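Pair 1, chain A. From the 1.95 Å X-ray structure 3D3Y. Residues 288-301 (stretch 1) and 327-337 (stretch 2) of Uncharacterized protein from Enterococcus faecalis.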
# COMPACT_ATOMS: atom_id res chain seq x y z
N SER A 288 -12.03 -15.99 14.69
CA SER A 288 -10.79 -15.78 15.42
C SER A 288 -11.01 -15.75 16.92
O SER A 288 -12.13 -15.51 17.38
CB SER A 288 -10.13 -14.47 15.00
OG SER A 288 -10.87 -13.35 15.48
N LYS A 289 -9.94 -15.95 17.69
CA LYS A 289 -10.08 -15.89 19.15
C LYS A 289 -10.59 -14.56 19.69
O LYS A 289 -11.41 -14.53 20.63
CB LYS A 289 -8.79 -16.33 19.86
CG LYS A 289 -8.46 -17.80 19.57
CD LYS A 289 -7.30 -18.34 20.41
CE LYS A 289 -7.07 -19.83 20.09
NZ LYS A 289 -8.12 -20.67 20.70
N LEU A 290 -10.13 -13.44 19.12
CA LEU A 290 -10.59 -12.14 19.61
C LEU A 290 -12.03 -11.87 19.21
O LEU A 290 -12.82 -11.34 20.03
CB LEU A 290 -9.66 -11.02 19.13
CG LEU A 290 -8.17 -11.08 19.54
CD1 LEU A 290 -7.46 -9.86 19.02
CD2 LEU A 290 -8.00 -11.19 21.07
N PHE A 291 -12.41 -12.23 17.98
CA PHE A 291 -13.83 -12.08 17.59
C PHE A 291 -14.71 -12.89 18.53
O PHE A 291 -15.67 -12.37 19.11
CB PHE A 291 -14.09 -12.47 16.13
CG PHE A 291 -15.43 -11.98 15.59
CD1 PHE A 291 -15.51 -10.86 14.74
CD2 PHE A 291 -16.62 -12.63 15.95
CE1 PHE A 291 -16.78 -10.43 14.23
CE2 PHE A 291 -17.89 -12.20 15.46
CZ PHE A 291 -17.96 -11.11 14.61
N MSE A 292 -14.36 -14.16 18.68
CA MSE A 292 -15.17 -15.09 19.46
C MSE A 292 -15.19 -14.85 20.97
O MSE A 292 -16.16 -15.20 21.63
CB MSE A 292 -14.77 -16.55 19.16
CG MSE A 292 -14.98 -16.95 17.69
SE MSE A 292 -16.90 -16.73 17.20
CE MSE A 292 -17.72 -17.85 18.55
N ASN A 293 -14.14 -14.27 21.53
CA ASN A 293 -14.03 -14.16 22.98
C ASN A 293 -14.13 -12.75 23.53
O ASN A 293 -14.64 -12.55 24.64
CB ASN A 293 -12.73 -14.82 23.46
CG ASN A 293 -12.79 -16.32 23.34
OD1 ASN A 293 -13.38 -16.97 24.19
ND2 ASN A 293 -12.25 -16.86 22.26
N VAL A 294 -13.63 -11.76 22.79
CA VAL A 294 -13.74 -10.38 23.27
C VAL A 294 -15.02 -9.74 22.73
O VAL A 294 -15.77 -9.12 23.46
CB VAL A 294 -12.53 -9.50 22.91
CG1 VAL A 294 -12.61 -8.16 23.67
CG2 VAL A 294 -11.21 -10.22 23.20
N ARG A 295 -15.28 -9.89 21.44
CA ARG A 295 -16.51 -9.36 20.86
C ARG A 295 -17.75 -10.19 21.24
O ARG A 295 -18.69 -9.68 21.86
CB ARG A 295 -16.37 -9.27 19.35
CG ARG A 295 -17.60 -8.70 18.66
CD ARG A 295 -17.39 -8.72 17.17
NE ARG A 295 -18.56 -8.17 16.47
CZ ARG A 295 -18.50 -7.46 15.35
NH1 ARG A 295 -17.32 -7.19 14.77
NH2 ARG A 295 -19.61 -7.01 14.81
N GLU A 296 -17.77 -11.45 20.83
CA GLU A 296 -18.80 -12.37 21.28
C GLU A 296 -18.42 -12.80 22.70
O GLU A 296 -17.32 -12.48 23.18
CB GLU A 296 -18.89 -13.60 20.36
CG GLU A 296 -18.99 -13.26 18.86
CD GLU A 296 -20.42 -12.91 18.42
OE1 GLU A 296 -21.36 -13.22 19.15
OE2 GLU A 296 -20.60 -12.34 17.32
N LYS A 297 -19.33 -13.51 23.35
CA LYS A 297 -19.11 -14.05 24.68
C LYS A 297 -19.00 -12.97 25.76
O LYS A 297 -19.94 -12.79 26.52
CB LYS A 297 -17.95 -15.06 24.69
CG LYS A 297 -18.22 -16.23 23.73
CD LYS A 297 -17.34 -17.42 24.01
CE LYS A 297 -17.13 -18.25 22.76
NZ LYS A 297 -15.80 -18.95 22.84
N GLU A 298 -17.89 -12.24 25.81
CA GLU A 298 -17.74 -11.21 26.85
C GLU A 298 -18.45 -9.91 26.48
O GLU A 298 -18.71 -9.10 27.35
CB GLU A 298 -16.27 -10.96 27.20
CG GLU A 298 -15.47 -12.21 27.55
CD GLU A 298 -15.40 -12.52 29.03
OE1 GLU A 298 -16.17 -11.93 29.84
OE2 GLU A 298 -14.54 -13.38 29.38
N HIS A 299 -18.77 -9.73 25.20
CA HIS A 299 -19.44 -8.52 24.71
C HIS A 299 -18.70 -7.23 25.18
O HIS A 299 -19.33 -6.25 25.59
CB HIS A 299 -20.95 -8.47 25.13
CG HIS A 299 -21.70 -9.76 24.88
ND1 HIS A 299 -21.74 -10.39 23.65
CD2 HIS A 299 -22.46 -10.52 25.71
CE1 HIS A 299 -22.48 -11.49 23.74
NE2 HIS A 299 -22.92 -11.59 24.98
N LEU A 300 -17.37 -7.23 25.14
CA LEU A 300 -16.65 -6.05 25.61
C LEU A 300 -16.09 -5.20 24.49
O LEU A 300 -15.53 -4.12 24.74
CB LEU A 300 -15.55 -6.40 26.60
CG LEU A 300 -15.98 -6.78 28.03
CD1 LEU A 300 -14.74 -6.66 28.88
CD2 LEU A 300 -17.10 -5.89 28.57
N ALA A 301 -16.25 -5.65 23.26
CA ALA A 301 -15.83 -4.85 22.12
C ALA A 301 -16.88 -4.91 21.05
O ALA A 301 -17.50 -5.96 20.84
CB ALA A 301 -14.47 -5.35 21.59
N ASN A 327 -9.07 -1.64 30.47
CA ASN A 327 -8.17 -2.59 31.15
C ASN A 327 -8.66 -4.01 31.02
O ASN A 327 -7.88 -4.92 30.76
CB ASN A 327 -7.93 -2.18 32.61
CG ASN A 327 -7.25 -0.81 32.72
OD1 ASN A 327 -6.32 -0.50 31.98
ND2 ASN A 327 -7.75 0.04 33.62
N GLN A 328 -9.97 -4.22 31.15
CA GLN A 328 -10.50 -5.57 30.96
C GLN A 328 -10.33 -6.09 29.52
O GLN A 328 -10.02 -7.27 29.32
CB GLN A 328 -11.97 -5.65 31.36
CG GLN A 328 -12.46 -7.06 31.45
CD GLN A 328 -13.81 -7.16 32.08
OE1 GLN A 328 -14.35 -6.17 32.60
NE2 GLN A 328 -14.40 -8.37 32.03
N VAL A 329 -10.52 -5.22 28.53
CA VAL A 329 -10.27 -5.61 27.15
C VAL A 329 -8.77 -5.96 26.96
O VAL A 329 -8.44 -6.93 26.30
CB VAL A 329 -10.71 -4.53 26.14
CG1 VAL A 329 -10.25 -4.90 24.69
CG2 VAL A 329 -12.25 -4.33 26.16
N LEU A 330 -7.86 -5.18 27.55
CA LEU A 330 -6.44 -5.52 27.38
C LEU A 330 -6.12 -6.89 27.98
O LEU A 330 -5.36 -7.65 27.40
CB LEU A 330 -5.55 -4.46 28.00
CG LEU A 330 -5.54 -3.08 27.37
CD1 LEU A 330 -4.71 -2.18 28.27
CD2 LEU A 330 -4.94 -3.19 25.95
N ARG A 331 -6.70 -7.18 29.15
CA ARG A 331 -6.50 -8.51 29.80
C ARG A 331 -7.07 -9.66 28.95
O ARG A 331 -6.44 -10.70 28.79
CB ARG A 331 -7.07 -8.53 31.23
CG ARG A 331 -6.33 -7.55 32.20
CD ARG A 331 -6.82 -7.66 33.68
NE ARG A 331 -8.13 -7.04 33.94
CZ ARG A 331 -8.33 -5.79 34.38
NH1 ARG A 331 -7.32 -4.96 34.62
NH2 ARG A 331 -9.58 -5.36 34.57
N LEU A 332 -8.26 -9.45 28.38
CA LEU A 332 -8.87 -10.47 27.53
C LEU A 332 -8.02 -10.78 26.29
O LEU A 332 -7.85 -11.93 25.94
CB LEU A 332 -10.29 -10.06 27.10
CG LEU A 332 -11.37 -10.01 28.19
CD1 LEU A 332 -12.68 -9.35 27.69
CD2 LEU A 332 -11.66 -11.40 28.77
N ILE A 333 -7.55 -9.73 25.62
CA ILE A 333 -6.66 -9.87 24.44
C ILE A 333 -5.38 -10.64 24.80
O ILE A 333 -4.96 -11.56 24.06
CB ILE A 333 -6.26 -8.49 23.89
CG1 ILE A 333 -7.46 -7.79 23.25
CG2 ILE A 333 -5.08 -8.63 22.86
CD1 ILE A 333 -7.20 -6.28 22.98
N SER A 334 -4.77 -10.25 25.92
CA SER A 334 -3.57 -10.94 26.42
C SER A 334 -3.83 -12.43 26.70
O SER A 334 -3.00 -13.31 26.37
CB SER A 334 -3.09 -10.27 27.72
OG SER A 334 -2.06 -11.06 28.31
N THR A 335 -4.99 -12.71 27.28
CA THR A 335 -5.39 -14.10 27.54
C THR A 335 -5.47 -14.94 26.27
O THR A 335 -4.95 -16.08 26.23
CB THR A 335 -6.71 -14.16 28.30
OG1 THR A 335 -6.47 -13.55 29.58
CG2 THR A 335 -7.14 -15.62 28.52
N GLU A 336 -6.11 -14.39 25.24
CA GLU A 336 -6.18 -15.10 23.96
C GLU A 336 -4.81 -15.30 23.34
O GLU A 336 -4.55 -16.34 22.77
CB GLU A 336 -7.14 -14.41 22.99
CG GLU A 336 -8.62 -14.45 23.46
CD GLU A 336 -9.06 -15.85 23.90
OE1 GLU A 336 -8.61 -16.85 23.31
OE2 GLU A 336 -9.86 -15.96 24.84
N LEU A 337 -3.93 -14.31 23.46
CA LEU A 337 -2.57 -14.49 22.95
C LEU A 337 -1.83 -15.61 23.69
O LEU A 337 -1.17 -16.46 23.08
CB LEU A 337 -1.80 -13.16 22.98
CG LEU A 337 -0.33 -13.19 22.55
CD1 LEU A 337 -0.19 -13.83 21.12
CD2 LEU A 337 0.22 -11.74 22.57
O HOH W 1 -9.33 -19.41 22.92

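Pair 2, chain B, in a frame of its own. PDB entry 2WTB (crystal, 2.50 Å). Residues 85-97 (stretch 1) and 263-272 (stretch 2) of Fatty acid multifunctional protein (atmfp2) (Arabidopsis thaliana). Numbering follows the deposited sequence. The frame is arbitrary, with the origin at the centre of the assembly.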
# COMPACT_ATOMS: atom_id res chain seq x y z
N LYS B 85 -0.72 31.83 -10.13
CA LYS B 85 0.66 31.70 -9.68
C LYS B 85 0.93 30.30 -9.13
O LYS B 85 0.12 29.39 -9.32
CB LYS B 85 0.99 32.75 -8.63
CG LYS B 85 1.15 34.16 -9.18
CD LYS B 85 2.28 34.22 -10.20
CE LYS B 85 2.46 35.64 -10.73
NZ LYS B 85 3.54 35.70 -11.76
N ALA B 86 2.06 30.13 -8.46
CA ALA B 86 2.41 28.85 -7.87
C ALA B 86 1.76 28.70 -6.50
O ALA B 86 1.41 27.59 -6.08
CB ALA B 86 3.92 28.71 -7.76
N GLY B 87 1.60 29.82 -5.80
CA GLY B 87 1.01 29.81 -4.47
C GLY B 87 -0.16 30.77 -4.35
O GLY B 87 -0.36 31.38 -3.30
N TYR B 88 -0.93 30.89 -5.42
CA TYR B 88 -2.10 31.77 -5.42
C TYR B 88 -3.04 31.41 -4.28
O TYR B 88 -3.51 32.29 -3.55
CB TYR B 88 -2.84 31.69 -6.75
CG TYR B 88 -4.13 32.47 -6.77
CD1 TYR B 88 -4.14 33.85 -6.65
CD2 TYR B 88 -5.36 31.83 -6.92
CE1 TYR B 88 -5.32 34.57 -6.67
CE2 TYR B 88 -6.54 32.54 -6.94
CZ TYR B 88 -6.51 33.91 -6.82
OH TYR B 88 -7.69 34.62 -6.84
N ILE B 89 -3.31 30.12 -4.12
CA ILE B 89 -4.20 29.66 -3.06
C ILE B 89 -3.51 29.75 -1.70
O ILE B 89 -4.00 30.43 -0.80
CB ILE B 89 -4.64 28.21 -3.30
CG1 ILE B 89 -5.39 28.09 -4.63
CG2 ILE B 89 -5.52 27.73 -2.15
CD1 ILE B 89 -5.67 26.67 -5.04
N SER B 90 -2.39 29.07 -1.57
CA SER B 90 -1.63 29.04 -0.33
C SER B 90 -1.46 30.44 0.26
O SER B 90 -1.70 30.66 1.45
CB SER B 90 -0.26 28.41 -0.56
OG SER B 90 0.52 28.43 0.63
N ILE B 91 -1.07 31.38 -0.59
CA ILE B 91 -0.70 32.71 -0.13
C ILE B 91 -1.83 33.73 -0.24
O ILE B 91 -2.24 34.32 0.76
CB ILE B 91 0.53 33.23 -0.90
CG1 ILE B 91 1.69 32.25 -0.75
CG2 ILE B 91 0.92 34.62 -0.42
CD1 ILE B 91 2.88 32.58 -1.61
N ASP B 92 -2.34 33.94 -1.45
CA ASP B 92 -3.36 34.96 -1.68
C ASP B 92 -4.70 34.65 -1.02
O ASP B 92 -5.33 35.53 -0.44
CB ASP B 92 -3.56 35.20 -3.18
CG ASP B 92 -2.46 36.05 -3.78
OD1 ASP B 92 -2.64 36.52 -4.93
OD2 ASP B 92 -1.43 36.25 -3.12
N ILE B 93 -5.13 33.39 -1.10
CA ILE B 93 -6.43 33.00 -0.58
C ILE B 93 -6.38 32.62 0.90
O ILE B 93 -7.07 33.21 1.73
CB ILE B 93 -7.04 31.83 -1.38
CG1 ILE B 93 -7.16 32.20 -2.85
CG2 ILE B 93 -8.40 31.45 -0.81
CD1 ILE B 93 -7.85 33.52 -3.09
N ILE B 94 -5.57 31.62 1.22
CA ILE B 94 -5.51 31.09 2.57
C ILE B 94 -4.82 32.03 3.56
O ILE B 94 -5.33 32.28 4.65
CB ILE B 94 -4.82 29.72 2.60
CG1 ILE B 94 -5.74 28.65 2.00
CG2 ILE B 94 -4.44 29.34 4.02
CD1 ILE B 94 -5.20 27.24 2.12
N THR B 95 -3.67 32.56 3.17
CA THR B 95 -2.85 33.37 4.08
C THR B 95 -3.30 34.82 4.18
O THR B 95 -3.48 35.34 5.28
CB THR B 95 -1.37 33.33 3.67
OG1 THR B 95 -0.89 31.98 3.76
CG2 THR B 95 -0.53 34.21 4.58
N ASP B 96 -3.49 35.46 3.04
CA ASP B 96 -3.83 36.88 3.01
C ASP B 96 -5.33 37.12 3.20
O ASP B 96 -5.73 37.84 4.11
CB ASP B 96 -3.35 37.51 1.70
CG ASP B 96 -1.84 37.60 1.62
OD1 ASP B 96 -1.18 37.47 2.67
OD2 ASP B 96 -1.31 37.81 0.51
N LEU B 97 -6.14 36.52 2.34
CA LEU B 97 -7.58 36.73 2.38
C LEU B 97 -8.19 36.22 3.68
O LEU B 97 -8.92 36.94 4.36
CB LEU B 97 -8.26 36.06 1.18
CG LEU B 97 -9.78 36.15 1.11
CD1 LEU B 97 -10.24 37.60 1.07
CD2 LEU B 97 -10.31 35.39 -0.09
N PRO B 263 8.31 33.35 7.67
CA PRO B 263 7.12 32.66 7.17
C PRO B 263 6.83 32.94 5.70
O PRO B 263 6.69 32.01 4.91
CB PRO B 263 5.99 33.24 8.03
CG PRO B 263 6.66 33.80 9.23
CD PRO B 263 7.98 34.29 8.75
N ARG B 264 6.74 34.22 5.33
CA ARG B 264 6.37 34.58 3.96
C ARG B 264 7.35 34.05 2.93
O ARG B 264 6.96 33.70 1.81
CB ARG B 264 6.21 36.10 3.82
CG ARG B 264 5.60 36.50 2.49
CD ARG B 264 4.88 37.84 2.59
NE ARG B 264 3.95 38.01 1.48
CZ ARG B 264 2.70 37.57 1.48
NH1 ARG B 264 2.22 36.93 2.54
NH2 ARG B 264 1.92 37.77 0.43
N ALA B 265 8.63 33.99 3.29
CA ALA B 265 9.63 33.39 2.43
C ALA B 265 9.38 31.89 2.34
O ALA B 265 9.48 31.29 1.27
CB ALA B 265 11.03 33.66 2.96
N GLY B 266 9.04 31.29 3.48
CA GLY B 266 8.76 29.87 3.53
C GLY B 266 7.64 29.45 2.60
O GLY B 266 7.73 28.43 1.93
N LEU B 267 6.57 30.26 2.57
CA LEU B 267 5.43 29.96 1.72
C LEU B 267 5.83 29.86 0.25
O LEU B 267 5.64 28.83 -0.39
CB LEU B 267 4.33 31.01 1.89
CG LEU B 267 3.60 31.00 3.24
CD1 LEU B 267 2.53 32.08 3.29
CD2 LEU B 267 2.99 29.64 3.51
N GLU B 268 6.41 30.94 -0.27
CA GLU B 268 6.83 30.97 -1.67
C GLU B 268 7.80 29.84 -1.99
O GLU B 268 7.83 29.34 -3.12
CB GLU B 268 7.44 32.34 -2.00
CG GLU B 268 6.44 33.48 -1.88
CD GLU B 268 7.09 34.84 -1.93
OE1 GLU B 268 8.33 34.91 -2.02
OE2 GLU B 268 6.35 35.85 -1.86
N LYS B 269 8.58 29.43 -1.00
CA LYS B 269 9.52 28.32 -1.17
C LYS B 269 8.76 27.01 -1.34
O LYS B 269 9.14 26.16 -2.15
CB LYS B 269 10.46 28.22 0.03
CG LYS B 269 11.82 27.60 -0.30
CD LYS B 269 11.73 26.10 -0.50
CE LYS B 269 13.07 25.52 -0.95
NZ LYS B 269 13.44 25.94 -2.33
N GLU B 270 7.69 26.85 -0.56
CA GLU B 270 6.84 25.67 -0.65
C GLU B 270 6.08 25.65 -1.98
O GLU B 270 5.97 24.62 -2.63
N ALA B 271 5.57 26.81 -2.37
CA ALA B 271 4.86 26.95 -3.63
C ALA B 271 5.73 26.52 -4.80
O ALA B 271 5.25 25.92 -5.76
CB ALA B 271 4.39 28.38 -3.82
N GLU B 272 7.02 26.84 -4.71
CA GLU B 272 7.98 26.47 -5.75
C GLU B 272 8.28 24.98 -5.72
O GLU B 272 8.26 24.31 -6.75
CB GLU B 272 9.27 27.27 -5.58
CG GLU B 272 10.33 26.96 -6.63
CD GLU B 272 11.60 27.78 -6.44
OE1 GLU B 272 11.59 28.71 -5.61
OE2 GLU B 272 12.60 27.50 -7.13
O HOH W 2 2.72 27.00 0.08

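In each of two different proteins a pair of helices packs with N-to-C directions roughly 40° from antiparallel. In both pairs the helix axes approach to 9.8 Å, and their N-to-C directions differ by 140° in pair 1 and 138° in pair 2; fourteen central residues superpose with an RMSD of 0.7 Å. Both first helices contain a wider pi-type turn. At the centre the two solutions nearly coincide. Val A294 matches Ile B91 and Leu A332 matches Leu B267, with side-chain centres 0.5 Å apart in each case, and all four CA-to-CB bonds point toward the opposing stretch. Val A294 CG2 lies 4.0 Å from Leu A332 CB; Ile B91 CG1 lies 3.9 Å from Leu B267 CB. A branched side chain thus packs against the base of a leucine in both.

Around this shared centre the chemistry diverges. Glu A336 matches Ala B271, and Leu A290 matches Gly B87. In pair 1 the longer side chains fill the space between the backbones: Leu A290 CD2 rests 3.8 Å from Glu A336 CB and 4.1 Å from Ile A333 CG1. In pair 2 the backbones come close, with the CA atoms of Gly B87 and Ala B271 4.9 Å apart and Gly B87 N 3.7 Å from Ala B271 CB. An ideal CB on Gly B87 would clash with that methyl at 2.9 Å. Glu A336 brings a carboxylate into its contact, and water 1 bridges the stretches by donating to Glu A336 OE1 (2.7 Å) and accepting from Lys A289 NZ (2.8 Å).

Val A329 matches Arg B264. The valine stays within an apolar cluster, its CG1 4.2 Å from Val A294 CG1 and its CG2 3.9 Å from Leu A300 CB. The arginine, whose CA-to-CB bond points sideways, instead reaches across to the partner helix: its NH2 passes 3.4 Å from Ile B91 CG2 and donates to Asp B96 OD2 at 3.2 Å in a salt bridge, while its NH1 makes a weak 3.4 Å hydrogen bond to Asp B96 OD1. Pair 1 has no direct hydrogen bond across the stretches.

The first stretches also continue differently. Glu A296 leaves helical geometry, and the following loop carries Leu A300 back to the partner helix, where its CD1 meets Leu A332 CD1 at 3.6 Å. Pair 2 remains helical through this region; Thr B95, the match of Glu A298, places OG1 3.5 Å from Leu B267 CD1 while donating to Ser B90 O at 2.8 Å. The buried surface is 576 Å² in pair 1 and 404 Å² in pair 2.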